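Local coordinates for secreted effector protein SopD (Salmonella typhimurium, PDB 5CPC) that alters host cell physiology as a secreted virulence effector, acting with SopB in membrane fission and macropinosome formation during invasion and contributing to replication in macrophages, at residues A[184-187]-A[188-192]; A[250-254]-A[255-259]; A[264-267]-A[268-272]; A[287-290]-A[291-294]. All coordinates share one frame; numbering follows the deposited sequence.

Contact 1. Residues A[184-187]-A[188-192]; sequences TAVY and EMMRP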
ATOM      1  N   THR A 184      -3.935  -2.702   9.846  1.00 52.90           N
ATOM      2  CA  THR A 184      -4.691  -1.772  10.665  1.00 53.58           C
ATOM      3  C   THR A 184      -4.937  -0.424   9.980  1.00 52.85           C
ATOM      4  O   THR A 184      -6.077   0.061  10.006  1.00 54.91           O
ATOM      5  CB  THR A 184      -3.976  -1.583  12.013  1.00 55.00           C
ATOM      6  OG1 THR A 184      -3.782  -2.889  12.547  1.00 58.89           O
ATOM      7  CG2 THR A 184      -4.826  -0.740  13.008  1.00 53.72           C
ATOM      8  N   ALA A 185      -3.905   0.155   9.354  1.00 50.18           N
ATOM      9  CA  ALA A 185      -4.084   1.444   8.674  1.00 48.78           C
ATOM     10  C   ALA A 185      -4.965   1.337   7.419  1.00 46.69           C
ATOM     11  O   ALA A 185      -5.813   2.158   7.212  1.00 47.51           O
ATOM     12  CB  ALA A 185      -2.797   2.024   8.289  1.00 47.46           C
ATOM     13  N   VAL A 186      -4.727   0.350   6.578  1.00 44.48           N
ATOM     14  CA  VAL A 186      -5.591   0.158   5.433  1.00 44.99           C
ATOM     15  C   VAL A 186      -7.098   0.002   5.843  1.00 44.40           C
ATOM     16  O   VAL A 186      -7.924   0.721   5.324  1.00 44.73           O
ATOM     17  CB  VAL A 186      -5.085  -0.974   4.565  1.00 44.40           C
ATOM     18  CG1 VAL A 186      -6.030  -1.233   3.410  1.00 44.62           C
ATOM     19  CG2 VAL A 186      -3.629  -0.632   4.085  1.00 44.49           C
ATOM     20  N   TYR A 187      -7.432  -0.908   6.773  1.00 44.44           N
ATOM     21  CA  TYR A 187      -8.846  -1.069   7.272  1.00 43.15           C
ATOM     22  C   TYR A 187      -9.422   0.201   7.922  1.00 44.17           C
ATOM     23  O   TYR A 187     -10.580   0.593   7.696  1.00 43.10           O
ATOM     24  CB  TYR A 187      -9.001  -2.350   8.141  1.00 43.28           C
ATOM     25  CG  TYR A 187      -9.168  -3.611   7.281  1.00 42.06           C
ATOM     26  CD1 TYR A 187      -8.083  -4.181   6.628  1.00 41.31           C
ATOM     27  CD2 TYR A 187     -10.442  -4.145   7.034  1.00 45.18           C
ATOM     28  CE1 TYR A 187      -8.226  -5.272   5.785  1.00 42.24           C
ATOM     29  CE2 TYR A 187     -10.601  -5.303   6.216  1.00 46.76           C
ATOM     30  CZ  TYR A 187      -9.493  -5.833   5.585  1.00 45.45           C
ATOM     31  OH  TYR A 187      -9.629  -6.928   4.761  1.00 45.05           O
ATOM     32  N   GLU A 188      -8.593   0.924   8.666  1.00 45.76           N
ATOM     33  CA  GLU A 188      -9.078   2.116   9.378  1.00 46.89           C
ATOM     34  C   GLU A 188      -9.530   3.213   8.398  1.00 45.93           C
ATOM     35  O   GLU A 188     -10.512   3.959   8.612  1.00 45.65           O
ATOM     36  CB  GLU A 188      -7.912   2.665  10.249  1.00 49.09           C
ATOM     37  CG  GLU A 188      -8.327   3.116  11.658  1.00 56.79           C
ATOM     38  CD  GLU A 188      -7.113   3.241  12.626  1.00 65.77           C
ATOM     39  OE1 GLU A 188      -6.571   4.361  12.725  1.00 66.95           O
ATOM     40  OE2 GLU A 188      -6.704   2.229  13.262  1.00 67.47           O
ATOM     41  N   MET A 189      -8.747   3.380   7.342  1.00 44.43           N
ATOM     42  CA  MET A 189      -9.150   4.336   6.328  1.00 43.57           C
ATOM     43  C   MET A 189     -10.362   3.804   5.479  1.00 43.01           C
ATOM     44  O   MET A 189     -11.246   4.549   5.224  1.00 41.09           O
ATOM     45  CB  MET A 189      -7.984   4.582   5.385  1.00 42.12           C
ATOM     46  CG  MET A 189      -8.301   5.724   4.404  1.00 48.53           C
ATOM     47  SD  MET A 189      -6.973   6.206   3.256  1.00 53.60           S
ATOM     48  CE  MET A 189      -7.285   4.855   2.101  1.00 46.19           C
ATOM     49  N   MET A 190     -10.319   2.546   4.970  1.00 41.84           N
ATOM     50  CA  MET A 190     -11.359   2.129   3.967  1.00 40.84           C
ATOM     51  C   MET A 190     -12.586   1.479   4.508  1.00 40.00           C
ATOM     52  O   MET A 190     -13.638   1.630   3.921  1.00 40.04           O
ATOM     53  CB  MET A 190     -10.773   1.115   3.071  1.00 39.41           C
ATOM     54  CG  MET A 190      -9.533   1.662   2.649  1.00 46.57           C
ATOM     55  SD  MET A 190      -9.603   2.332   1.066  1.00 58.72           S
ATOM     56  CE  MET A 190      -8.774   0.782   0.662  1.00 42.62           C
ATOM     57  N   ARG A 191     -12.448   0.691   5.588  1.00 40.64           N
ATOM     58  CA  ARG A 191     -13.598   0.001   6.197  1.00 40.54           C
ATOM     59  C   ARG A 191     -13.482   0.199   7.689  1.00 42.10           C
ATOM     60  O   ARG A 191     -13.159  -0.755   8.402  1.00 40.32           O
ATOM     61  CB  ARG A 191     -13.566  -1.509   5.841  1.00 41.40           C
ATOM     62  CG  ARG A 191     -13.510  -1.806   4.293  1.00 38.41           C
ATOM     63  CD  ARG A 191     -13.520  -3.296   4.046  1.00 39.84           C
ATOM     64  NE  ARG A 191     -13.583  -3.566   2.619  1.00 34.87           N
ATOM     65  CZ  ARG A 191     -13.393  -4.775   2.114  1.00 37.54           C
ATOM     66  NH1 ARG A 191     -13.130  -5.811   2.906  1.00 35.10           N
ATOM     67  NH2 ARG A 191     -13.488  -4.945   0.808  1.00 35.52           N
ATOM     68  N   PRO A 192     -13.682   1.462   8.167  1.00 43.70           N
ATOM     69  CA  PRO A 192     -13.258   1.715   9.570  1.00 45.18           C
ATOM     70  C   PRO A 192     -14.014   0.794  10.536  1.00 46.57           C
ATOM     71  O   PRO A 192     -13.430   0.379  11.549  1.00 47.10           O
ATOM     72  CB  PRO A 192     -13.601   3.215   9.816  1.00 45.80           C
ATOM     73  CG  PRO A 192     -14.471   3.638   8.626  1.00 45.37           C
ATOM     74  CD  PRO A 192     -14.039   2.711   7.470  1.00 43.73           C
TER
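The Y187 ring and the R191 guanidinium stand almost upright to one another, their planes 87° apart, in side chains that run side by side one helical turn apart. Neither group stacks on the other: R191 CD approaches Y187 CE2 obliquely at 4.2 Å, and R191 NH1 stays 4.1 Å from Y187 OH. Each polar end is held by other parts of the chain. Y187 OH bonds to L315 N; the straight R191 chain takes its guanidinium to I232 O through NE and, through NH1, to N313 O and to E194 in a salt bridge. In the backbone, R191 N bonds to Y187 O at 2.8 Å. V186 CG1 meets buried M190 CE at 4.4 Å, the methionine chain bending at chi2 and chi3. T184 and E188 form a solvent-exposed pair on a different side, with E188 OE2 3.5 Å from T184 CG2. P192 CA makes a CA-H...O contact of 3.5 Å to Y187 O. These contacts mark the C-terminal end of an alpha helix, here helix 180-190, where R191 leaves helical angles and P192 follows, joined to strand 232-237 and the C-terminal tail.

Contact 2. Residues A[250-254]-A[255-259]; sequences ISYLL and HSYSP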
ATOM      1  N   ILE A 250      -2.345   2.902  -4.221  1.00 50.48           N
ATOM      2  CA  ILE A 250      -2.264   2.157  -2.985  1.00 50.07           C
ATOM      3  C   ILE A 250      -2.438   0.689  -3.311  1.00 51.24           C
ATOM      4  O   ILE A 250      -1.594  -0.146  -2.942  1.00 50.48           O
ATOM      5  CB  ILE A 250      -3.195   2.721  -1.921  1.00 50.76           C
ATOM      6  CG1 ILE A 250      -2.609   4.040  -1.369  1.00 48.12           C
ATOM      7  CG2 ILE A 250      -3.388   1.687  -0.768  1.00 49.64           C
ATOM      8  CD1 ILE A 250      -3.586   4.876  -0.568  1.00 49.46           C
ATOM      9  N   SER A 251      -3.466   0.334  -4.072  1.00 51.58           N
ATOM     10  CA  SER A 251      -3.506  -1.067  -4.489  1.00 52.06           C
ATOM     11  C   SER A 251      -2.271  -1.546  -5.305  1.00 52.19           C
ATOM     12  O   SER A 251      -1.824  -2.711  -5.173  1.00 52.59           O
ATOM     13  CB  SER A 251      -4.897  -1.456  -5.060  1.00 53.72           C
ATOM     14  OG  SER A 251      -5.136  -1.006  -6.332  1.00 60.49           O
ATOM     15  N   TYR A 252      -1.687  -0.669  -6.128  1.00 50.56           N
ATOM     16  CA  TYR A 252      -0.521  -1.038  -6.905  1.00 49.98           C
ATOM     17  C   TYR A 252       0.628  -1.339  -5.974  1.00 50.11           C
ATOM     18  O   TYR A 252       1.317  -2.363  -6.125  1.00 49.42           O
ATOM     19  CB  TYR A 252      -0.073   0.113  -7.849  1.00 50.59           C
ATOM     20  CG  TYR A 252       1.365  -0.010  -8.304  1.00 50.72           C
ATOM     21  CD1 TYR A 252       1.727  -0.957  -9.270  1.00 49.82           C
ATOM     22  CD2 TYR A 252       2.383   0.760  -7.720  1.00 50.90           C
ATOM     23  CE1 TYR A 252       3.049  -1.122  -9.666  1.00 53.64           C
ATOM     24  CE2 TYR A 252       3.732   0.594  -8.118  1.00 53.33           C
ATOM     25  CZ  TYR A 252       4.040  -0.363  -9.098  1.00 52.18           C
ATOM     26  OH  TYR A 252       5.333  -0.545  -9.525  1.00 56.64           O
ATOM     27  N   LEU A 253       0.863  -0.413  -5.050  1.00 48.81           N
ATOM     28  CA  LEU A 253       1.996  -0.552  -4.168  1.00 50.99           C
ATOM     29  C   LEU A 253       1.869  -1.749  -3.219  1.00 51.08           C
ATOM     30  O   LEU A 253       2.900  -2.422  -2.933  1.00 51.38           O
ATOM     31  CB  LEU A 253       2.293   0.759  -3.435  1.00 50.76           C
ATOM     32  CG  LEU A 253       3.588   0.991  -2.692  1.00 53.66           C
ATOM     33  CD1 LEU A 253       4.804   1.161  -3.620  1.00 57.75           C
ATOM     34  CD2 LEU A 253       3.388   2.204  -1.864  1.00 54.61           C
ATOM     35  N   LEU A 254       0.643  -2.041  -2.751  1.00 49.36           N
ATOM     36  CA  LEU A 254       0.402  -3.269  -1.963  1.00 48.79           C
ATOM     37  C   LEU A 254       0.576  -4.539  -2.726  1.00 49.58           C
ATOM     38  O   LEU A 254       1.203  -5.443  -2.223  1.00 51.40           O
ATOM     39  CB  LEU A 254      -0.983  -3.298  -1.329  1.00 46.73           C
ATOM     40  CG  LEU A 254      -1.150  -2.260  -0.227  1.00 46.76           C
ATOM     41  CD1 LEU A 254      -2.655  -2.079   0.104  1.00 41.09           C
ATOM     42  CD2 LEU A 254      -0.298  -2.697   1.034  1.00 44.77           C
ATOM     43  N   HIS A 255       0.015  -4.653  -3.933  1.00 50.83           N
ATOM     44  CA  HIS A 255      -0.147  -5.986  -4.565  1.00 52.09           C
ATOM     45  C   HIS A 255       0.533  -6.196  -5.881  1.00 52.91           C
ATOM     46  O   HIS A 255       0.673  -7.325  -6.318  1.00 54.12           O
ATOM     47  CB  HIS A 255      -1.659  -6.359  -4.739  1.00 51.89           C
ATOM     48  CG  HIS A 255      -2.451  -6.262  -3.473  1.00 49.94           C
ATOM     49  ND1 HIS A 255      -2.356  -7.192  -2.460  1.00 50.62           N
ATOM     50  CD2 HIS A 255      -3.368  -5.352  -3.059  1.00 50.27           C
ATOM     51  CE1 HIS A 255      -3.159  -6.841  -1.464  1.00 49.08           C
ATOM     52  NE2 HIS A 255      -3.780  -5.726  -1.801  1.00 46.54           N
ATOM     53  N   SER A 256       0.924  -5.121  -6.542  1.00 54.50           N
ATOM     54  CA  SER A 256       1.577  -5.242  -7.861  1.00 58.41           C
ATOM     55  C   SER A 256       3.031  -4.718  -8.006  1.00 58.38           C
ATOM     56  O   SER A 256       3.736  -5.054  -8.964  1.00 60.61           O
ATOM     57  CB  SER A 256       0.664  -4.659  -8.925  1.00 58.40           C
ATOM     58  OG  SER A 256      -0.503  -5.427  -8.900  1.00 62.30           O
ATOM     59  N   TYR A 257       3.469  -3.931  -7.037  1.00 57.55           N
ATOM     60  CA  TYR A 257       4.767  -3.263  -7.107  1.00 58.25           C
ATOM     61  C   TYR A 257       5.910  -4.256  -7.268  1.00 59.39           C
ATOM     62  O   TYR A 257       6.007  -5.169  -6.475  1.00 59.21           O
ATOM     63  CB  TYR A 257       4.959  -2.468  -5.806  1.00 56.94           C
ATOM     64  CG  TYR A 257       6.361  -1.972  -5.524  1.00 56.92           C
ATOM     65  CD1 TYR A 257       6.892  -0.860  -6.212  1.00 55.24           C
ATOM     66  CD2 TYR A 257       7.143  -2.580  -4.544  1.00 56.48           C
ATOM     67  CE1 TYR A 257       8.168  -0.395  -5.943  1.00 50.95           C
ATOM     68  CE2 TYR A 257       8.444  -2.143  -4.289  1.00 54.33           C
ATOM     69  CZ  TYR A 257       8.935  -1.043  -4.987  1.00 52.10           C
ATOM     70  OH  TYR A 257      10.175  -0.585  -4.689  1.00 49.49           O
ATOM     71  N   SER A 258       6.755  -4.069  -8.283  1.00 61.04           N
ATOM     72  CA  SER A 258       8.089  -4.708  -8.319  1.00 62.89           C
ATOM     73  C   SER A 258       9.216  -3.662  -8.271  1.00 63.03           C
ATOM     74  O   SER A 258       9.236  -2.730  -9.103  1.00 61.85           O
ATOM     75  CB  SER A 258       8.268  -5.548  -9.574  1.00 64.72           C
ATOM     76  OG  SER A 258       9.621  -5.494 -10.025  1.00 64.73           O
ATOM     77  N   PRO A 259      10.164  -3.832  -7.324  1.00 63.06           N
ATOM     78  CA  PRO A 259      11.286  -2.922  -7.158  1.00 63.58           C
ATOM     79  C   PRO A 259      12.329  -3.081  -8.238  1.00 65.80           C
ATOM     80  O   PRO A 259      13.199  -2.196  -8.392  1.00 65.74           O
ATOM     81  CB  PRO A 259      11.879  -3.354  -5.815  1.00 62.55           C
ATOM     82  CG  PRO A 259      11.626  -4.825  -5.780  1.00 63.42           C
ATOM     83  CD  PRO A 259      10.207  -4.911  -6.320  1.00 63.11           C
TER
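CH-pi contacts dominate between Y257 and the preceding turn. Y257 CA sits over one face of the Y252 ring, 4.0 Å from its centroid, and L253 CD1 lies over a face of the Y257 ring at 4.2 Å. The two tyrosines cross obliquely, with Y252 CE2 4.0 Å from Y257 CD1. With CG anti to the backbone N (chi1 160°), the Y252 ring is carried forward along the helix to lie against the Y257 backbone. A third CH-pi contact joins sequence neighbours: L254 CB lies 3.8 Å from the H255 ring centroid, 19° off the normal.

Three backbone bonds cross, one of them weak. H255 N donates to S251 O at 2.9 Å. Y252 O then accepts twice, from S256 N at 2.8 Å and, weakly, from Y257 N, where the angle at hydrogen is 124°; this second donor, five residues on, belongs to a wider pi-type turn as the helix gives way to the loop.

Polar side-chain ends bond to other parts of the chain. The turn is thus joined internally by apolar carbon-to-ring packing and backbone bonds, while Y252 OH and H255 NE2 each bond to a more distant backbone carbonyl, L128 O and L315 O.

Contact 3. Residues A[264-267]-A[268-272]; sequences KPTN and SGFLK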
ATOM      1  N   LYS A 264      10.031  -1.927 -15.776  1.00 84.11           N
ATOM      2  CA  LYS A 264       9.411  -0.648 -15.510  1.00 82.74           C
ATOM      3  C   LYS A 264       8.049  -0.601 -16.229  1.00 82.79           C
ATOM      4  O   LYS A 264       7.080  -0.093 -15.647  1.00 81.64           O
ATOM      5  CB  LYS A 264      10.342   0.505 -15.914  1.00 83.62           C
ATOM      6  CG  LYS A 264       9.880   1.891 -15.476  1.00 82.92           C
ATOM      7  CD  LYS A 264      11.034   2.865 -15.403  1.00 83.64           C
ATOM      8  CE  LYS A 264      11.747   2.775 -14.057  1.00 81.66           C
ATOM      9  NZ  LYS A 264      12.891   3.718 -14.030  1.00 80.84           N
ATOM     10  N   PRO A 265       7.960  -1.169 -17.466  1.00 83.83           N
ATOM     11  CA  PRO A 265       6.751  -1.100 -18.325  1.00 83.32           C
ATOM     12  C   PRO A 265       5.624  -2.058 -17.918  1.00 81.26           C
ATOM     13  O   PRO A 265       4.482  -1.920 -18.388  1.00 80.56           O
ATOM     14  CB  PRO A 265       7.286  -1.532 -19.687  1.00 86.04           C
ATOM     15  CG  PRO A 265       8.384  -2.551 -19.323  1.00 86.74           C
ATOM     16  CD  PRO A 265       9.060  -1.902 -18.143  1.00 85.31           C
ATOM     17  N   THR A 266       5.982  -3.023 -17.074  1.00 78.97           N
ATOM     18  CA  THR A 266       5.096  -4.071 -16.613  1.00 76.82           C
ATOM     19  C   THR A 266       4.329  -3.577 -15.393  1.00 74.55           C
ATOM     20  O   THR A 266       3.081  -3.746 -15.295  1.00 74.07           O
ATOM     21  CB  THR A 266       5.913  -5.368 -16.363  1.00 77.57           C
ATOM     22  OG1 THR A 266       5.776  -6.224 -17.515  1.00 78.07           O
ATOM     23  CG2 THR A 266       5.474  -6.120 -15.083  1.00 75.67           C
ATOM     24  N   ASN A 267       5.083  -2.963 -14.476  1.00 72.39           N
ATOM     25  CA  ASN A 267       4.554  -2.122 -13.423  1.00 69.77           C
ATOM     26  C   ASN A 267       3.502  -1.116 -13.991  1.00 69.05           C
ATOM     27  O   ASN A 267       2.326  -1.096 -13.572  1.00 67.74           O
ATOM     28  CB  ASN A 267       5.724  -1.395 -12.748  1.00 70.10           C
ATOM     29  CG  ASN A 267       6.503  -2.268 -11.705  1.00 70.77           C
ATOM     30  OD1 ASN A 267       6.155  -3.413 -11.404  1.00 72.93           O
ATOM     31  ND2 ASN A 267       7.549  -1.679 -11.136  1.00 69.73           N
ATOM     32  N   SER A 268       3.921  -0.321 -14.971  1.00 68.98           N
ATOM     33  CA  SER A 268       3.043   0.634 -15.677  1.00 68.66           C
ATOM     34  C   SER A 268       1.725   0.078 -16.251  1.00 68.36           C
ATOM     35  O   SER A 268       0.675   0.712 -16.102  1.00 67.07           O
ATOM     36  CB  SER A 268       3.837   1.344 -16.766  1.00 70.92           C
ATOM     37  OG  SER A 268       5.027   1.883 -16.210  1.00 70.17           O
ATOM     38  N   GLY A 269       1.795  -1.113 -16.862  1.00 68.21           N
ATOM     39  CA  GLY A 269       0.635  -1.861 -17.310  1.00 67.07           C
ATOM     40  C   GLY A 269      -0.342  -2.166 -16.171  1.00 65.69           C
ATOM     41  O   GLY A 269      -1.543  -1.958 -16.315  1.00 65.51           O
ATOM     42  N   PHE A 270       0.174  -2.647 -15.040  1.00 63.85           N
ATOM     43  CA  PHE A 270      -0.629  -2.944 -13.895  1.00 61.75           C
ATOM     44  C   PHE A 270      -1.302  -1.637 -13.401  1.00 60.29           C
ATOM     45  O   PHE A 270      -2.437  -1.653 -12.941  1.00 58.84           O
ATOM     46  CB  PHE A 270       0.251  -3.515 -12.780  1.00 62.02           C
ATOM     47  CG  PHE A 270       0.478  -5.003 -12.867  1.00 64.73           C
ATOM     48  CD1 PHE A 270       1.782  -5.537 -12.732  1.00 65.33           C
ATOM     49  CD2 PHE A 270      -0.604  -5.889 -13.067  1.00 66.78           C
ATOM     50  CE1 PHE A 270       2.017  -6.949 -12.800  1.00 65.21           C
ATOM     51  CE2 PHE A 270      -0.398  -7.302 -13.135  1.00 66.51           C
ATOM     52  CZ  PHE A 270       0.930  -7.828 -12.995  1.00 67.60           C
ATOM     53  N   LEU A 271      -0.596  -0.513 -13.507  1.00 59.15           N
ATOM     54  CA  LEU A 271      -1.104   0.707 -12.917  1.00 57.11           C
ATOM     55  C   LEU A 271      -2.254   1.268 -13.772  1.00 57.44           C
ATOM     56  O   LEU A 271      -3.251   1.801 -13.240  1.00 54.94           O
ATOM     57  CB  LEU A 271      -0.007   1.759 -12.692  1.00 56.38           C
ATOM     58  CG  LEU A 271      -0.657   3.020 -12.077  1.00 55.08           C
ATOM     59  CD1 LEU A 271      -1.242   2.725 -10.701  1.00 50.69           C
ATOM     60  CD2 LEU A 271       0.253   4.267 -12.067  1.00 57.08           C
ATOM     61  N   LYS A 272      -2.095   1.144 -15.085  1.00 58.94           N
ATOM     62  CA  LYS A 272      -3.071   1.663 -16.027  1.00 60.54           C
ATOM     63  C   LYS A 272      -4.384   0.899 -15.848  1.00 59.94           C
ATOM     64  O   LYS A 272      -5.452   1.502 -15.883  1.00 59.33           O
ATOM     65  CB  LYS A 272      -2.569   1.541 -17.489  1.00 62.10           C
ATOM     66  CG  LYS A 272      -3.560   2.181 -18.540  1.00 64.58           C
ATOM     67  CD  LYS A 272      -3.055   2.175 -20.066  1.00 71.07           C
ATOM     68  CE  LYS A 272      -2.961   3.634 -20.633  1.00 73.69           C
ATOM     69  NZ  LYS A 272      -3.166   3.839 -22.125  1.00 77.03           N
TER
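S268 folds back onto K264 and doubles the usual helical bond: K264 O accepts from S268 N at 3.2 Å and from S268 OG at 2.9 Å, the two donors arriving from opposite faces of the carbonyl plane. The amide bond is nearly straight, 168° at the hydrogen. The hydroxyl gets there because chi1 of -52° sets OG anti to its own carbonyl carbon and beside the backbone N, directing it back down the helix. S268 OG donates to K264 O and also accepts from S131 N, and so is engaged on both counts.

The next carbonyls are each taken in turn. P265 O receives G269 N at 3.2 Å, with the donor well above the carbonyl plane, 46° out of it. T266 O receives F270 N at 3.1 Å, and N267 O receives L271 N in the carbonyl plane at 3.0 Å. F270 adds carbon contacts beside these bonds: its CD1 comes obliquely to T266 O at 3.4 Å, and its CB lies 3.3 Å from N267 O. N267 is buried, and its amide turns from the helix to other parts of the chain, ND2 donating to S258 O and N129 O; OD1 is hydrogen-bonded as well.

This first part of helix 264-283 rests with one side on the preceding helix 248-256 and its exit, F270 touching S256 and L271 touching P248 and Y252. Another side meets the loop at N129 to S131, which K264 and S268 both touch, whereas P265 and T266 are exposed.

Contact 4. Residues A[287-290]-A[291-294]; sequences FIDV and ILEK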
ATOM      1  N   PHE A 287     -24.669   4.094 -10.216  1.00 47.52           N
ATOM      2  CA  PHE A 287     -25.333   2.798 -10.562  1.00 45.61           C
ATOM      3  C   PHE A 287     -24.720   1.733  -9.712  1.00 43.00           C
ATOM      4  O   PHE A 287     -25.427   0.938  -9.060  1.00 43.23           O
ATOM      5  CB  PHE A 287     -25.182   2.449 -12.069  1.00 45.38           C
ATOM      6  CG  PHE A 287     -25.867   3.466 -12.976  1.00 47.96           C
ATOM      7  CD1 PHE A 287     -27.244   3.588 -12.980  1.00 48.66           C
ATOM      8  CD2 PHE A 287     -25.121   4.342 -13.764  1.00 48.48           C
ATOM      9  CE1 PHE A 287     -27.876   4.595 -13.762  1.00 53.51           C
ATOM     10  CE2 PHE A 287     -25.733   5.365 -14.556  1.00 50.32           C
ATOM     11  CZ  PHE A 287     -27.089   5.490 -14.559  1.00 50.95           C
ATOM     12  N   ILE A 288     -23.385   1.745  -9.667  1.00 42.43           N
ATOM     13  CA  ILE A 288     -22.624   0.749  -8.885  1.00 40.10           C
ATOM     14  C   ILE A 288     -22.921   0.815  -7.378  1.00 38.06           C
ATOM     15  O   ILE A 288     -23.153  -0.208  -6.714  1.00 38.67           O
ATOM     16  CB  ILE A 288     -21.122   0.839  -9.225  1.00 38.45           C
ATOM     17  CG1 ILE A 288     -20.966   0.321 -10.650  1.00 39.98           C
ATOM     18  CG2 ILE A 288     -20.320  -0.042  -8.302  1.00 39.27           C
ATOM     19  CD1 ILE A 288     -19.595   0.433 -11.219  1.00 41.46           C
ATOM     20  N   ASP A 289     -23.022   2.017  -6.840  1.00 38.46           N
ATOM     21  CA  ASP A 289     -23.279   2.115  -5.361  1.00 38.83           C
ATOM     22  C   ASP A 289     -24.627   1.558  -4.973  1.00 38.47           C
ATOM     23  O   ASP A 289     -24.757   0.861  -3.952  1.00 40.51           O
ATOM     24  CB  ASP A 289     -23.058   3.587  -4.875  1.00 38.46           C
ATOM     25  CG  ASP A 289     -21.543   3.959  -4.849  1.00 39.50           C
ATOM     26  OD1 ASP A 289     -20.704   3.090  -5.180  1.00 40.83           O
ATOM     27  OD2 ASP A 289     -21.177   5.105  -4.497  1.00 43.49           O
ATOM     28  N   VAL A 290     -25.637   1.777  -5.810  1.00 37.64           N
ATOM     29  CA  VAL A 290     -26.963   1.173  -5.551  1.00 37.56           C
ATOM     30  C   VAL A 290     -26.792  -0.316  -5.361  1.00 35.27           C
ATOM     31  O   VAL A 290     -27.348  -0.921  -4.447  1.00 36.89           O
ATOM     32  CB  VAL A 290     -27.983   1.466  -6.756  1.00 38.00           C
ATOM     33  CG1 VAL A 290     -29.278   0.722  -6.606  1.00 38.27           C
ATOM     34  CG2 VAL A 290     -28.288   2.907  -6.822  1.00 42.59           C
ATOM     35  N   ILE A 291     -26.022  -0.938  -6.230  1.00 33.71           N
ATOM     36  CA  ILE A 291     -25.844  -2.383  -6.150  1.00 33.06           C
ATOM     37  C   ILE A 291     -24.955  -2.855  -4.979  1.00 34.36           C
ATOM     38  O   ILE A 291     -25.227  -3.844  -4.315  1.00 37.17           O
ATOM     39  CB  ILE A 291     -25.164  -2.899  -7.511  1.00 33.46           C
ATOM     40  CG1 ILE A 291     -26.047  -2.571  -8.729  1.00 36.32           C
ATOM     41  CG2 ILE A 291     -24.942  -4.396  -7.405  1.00 32.26           C
ATOM     42  CD1 ILE A 291     -25.329  -2.635 -10.079  1.00 36.36           C
ATOM     43  N   LEU A 292     -23.855  -2.161  -4.747  1.00 34.17           N
ATOM     44  CA  LEU A 292     -23.030  -2.380  -3.559  1.00 35.24           C
ATOM     45  C   LEU A 292     -23.869  -2.291  -2.319  1.00 34.97           C
ATOM     46  O   LEU A 292     -23.774  -3.142  -1.423  1.00 34.20           O
ATOM     47  CB  LEU A 292     -21.868  -1.312  -3.523  1.00 33.45           C
ATOM     48  CG  LEU A 292     -20.871  -1.476  -4.681  1.00 34.60           C
ATOM     49  CD1 LEU A 292     -19.778  -0.428  -4.630  1.00 40.19           C
ATOM     50  CD2 LEU A 292     -20.239  -2.888  -4.777  1.00 31.03           C
ATOM     51  N   GLU A 293     -24.716  -1.273  -2.260  1.00 37.57           N
ATOM     52  CA  GLU A 293     -25.530  -1.103  -1.029  1.00 40.17           C
ATOM     53  C   GLU A 293     -26.387  -2.324  -0.804  1.00 41.19           C
ATOM     54  O   GLU A 293     -26.539  -2.790   0.360  1.00 41.39           O
ATOM     55  CB  GLU A 293     -26.435   0.143  -1.081  1.00 41.09           C
ATOM     56  CG  GLU A 293     -27.244   0.293   0.215  1.00 47.17           C
ATOM     57  CD  GLU A 293     -28.398   1.242   0.101  1.00 55.85           C
ATOM     58  OE1 GLU A 293     -28.642   1.949   1.080  1.00 61.80           O
ATOM     59  OE2 GLU A 293     -29.107   1.285  -0.934  1.00 60.87           O
ATOM     60  N   LYS A 294     -26.915  -2.880  -1.919  1.00 41.46           N
ATOM     61  CA  LYS A 294     -27.800  -4.053  -1.842  1.00 41.87           C
ATOM     62  C   LYS A 294     -26.993  -5.215  -1.333  1.00 40.17           C
ATOM     63  O   LYS A 294     -27.438  -5.926  -0.446  1.00 41.77           O
ATOM     64  CB  LYS A 294     -28.436  -4.355  -3.219  1.00 43.53           C
ATOM     65  CG  LYS A 294     -29.082  -5.776  -3.425  1.00 49.47           C
ATOM     66  CD  LYS A 294     -29.653  -6.023  -4.951  1.00 53.75           C
ATOM     67  CE  LYS A 294     -30.711  -5.003  -5.418  1.00 60.34           C
ATOM     68  NZ  LYS A 294     -30.192  -3.824  -6.295  1.00 64.27           N
TER
HETATM   69  O   HOH W   1     -29.640  -0.461  -3.182  1.00 33.43           O
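Four successive i to i+4 amide bonds run through this turn: I291 N to F287 O is weak at 3.4 Å, and those from L292 N, E293 N and K294 N follow, the one from L292 N to I288 O almost linear at 176°. Among side chains, I288 and L292 run side by side in one direction, CG2 of I288 against CD1 of L292 at 3.7 Å. Both first torsions lie near -70°, but the isoleucine meets its partner with the branch that stands anti to the backbone N. D289 crosses L292, with OD1 3.7 Å from L292 CD1, an apolar neighbour for an oxygen whose bond goes to Y281 OH; OD2 makes a salt bridge with K285. I291 CG1 lies 3.6 Å from F287 O, the acceptor of the weak bond.

On the outer side a water links backbone to side chain, donating to V290 O at 2.7 Å and to E293 OE2 at 2.9 Å. V290 O thus receives both this water and K294 N. K294 bends at chi3 and chi4, and its NZ pairs with E211.

I288 and I291 face M214 of helix 209-215, while L292 lies on F243 of strand 240-245. Such a split, with I288, I291 and L292 buried and V290 exposed, is that of an amphipathic alpha helix, here helix 285-298, packed between a helix and a beta hairpin.

Overall arrangement
The four contacts follow in series along the chain, on helices 180-190, 248-256, 264-283 and 285-298. Contacts 2 and 3, on successive helices, are the only pair that touch: their centres lie about 10 Å apart, and they meet through N267 and S256. Contact 1 comes within about 4 Å of contact 2 (nearest atoms) without touching, and both hold L315 of the C-terminal tail, through Y187 and H255. Contacts 1 and 3 lie on opposite sides of the chain's centre. Contact 4 is peripheral, its centre about 30 Å from that of contact 3 although their helices are consecutive. The single chain thus joins a central helical body to a more distant helix-and-hairpin region.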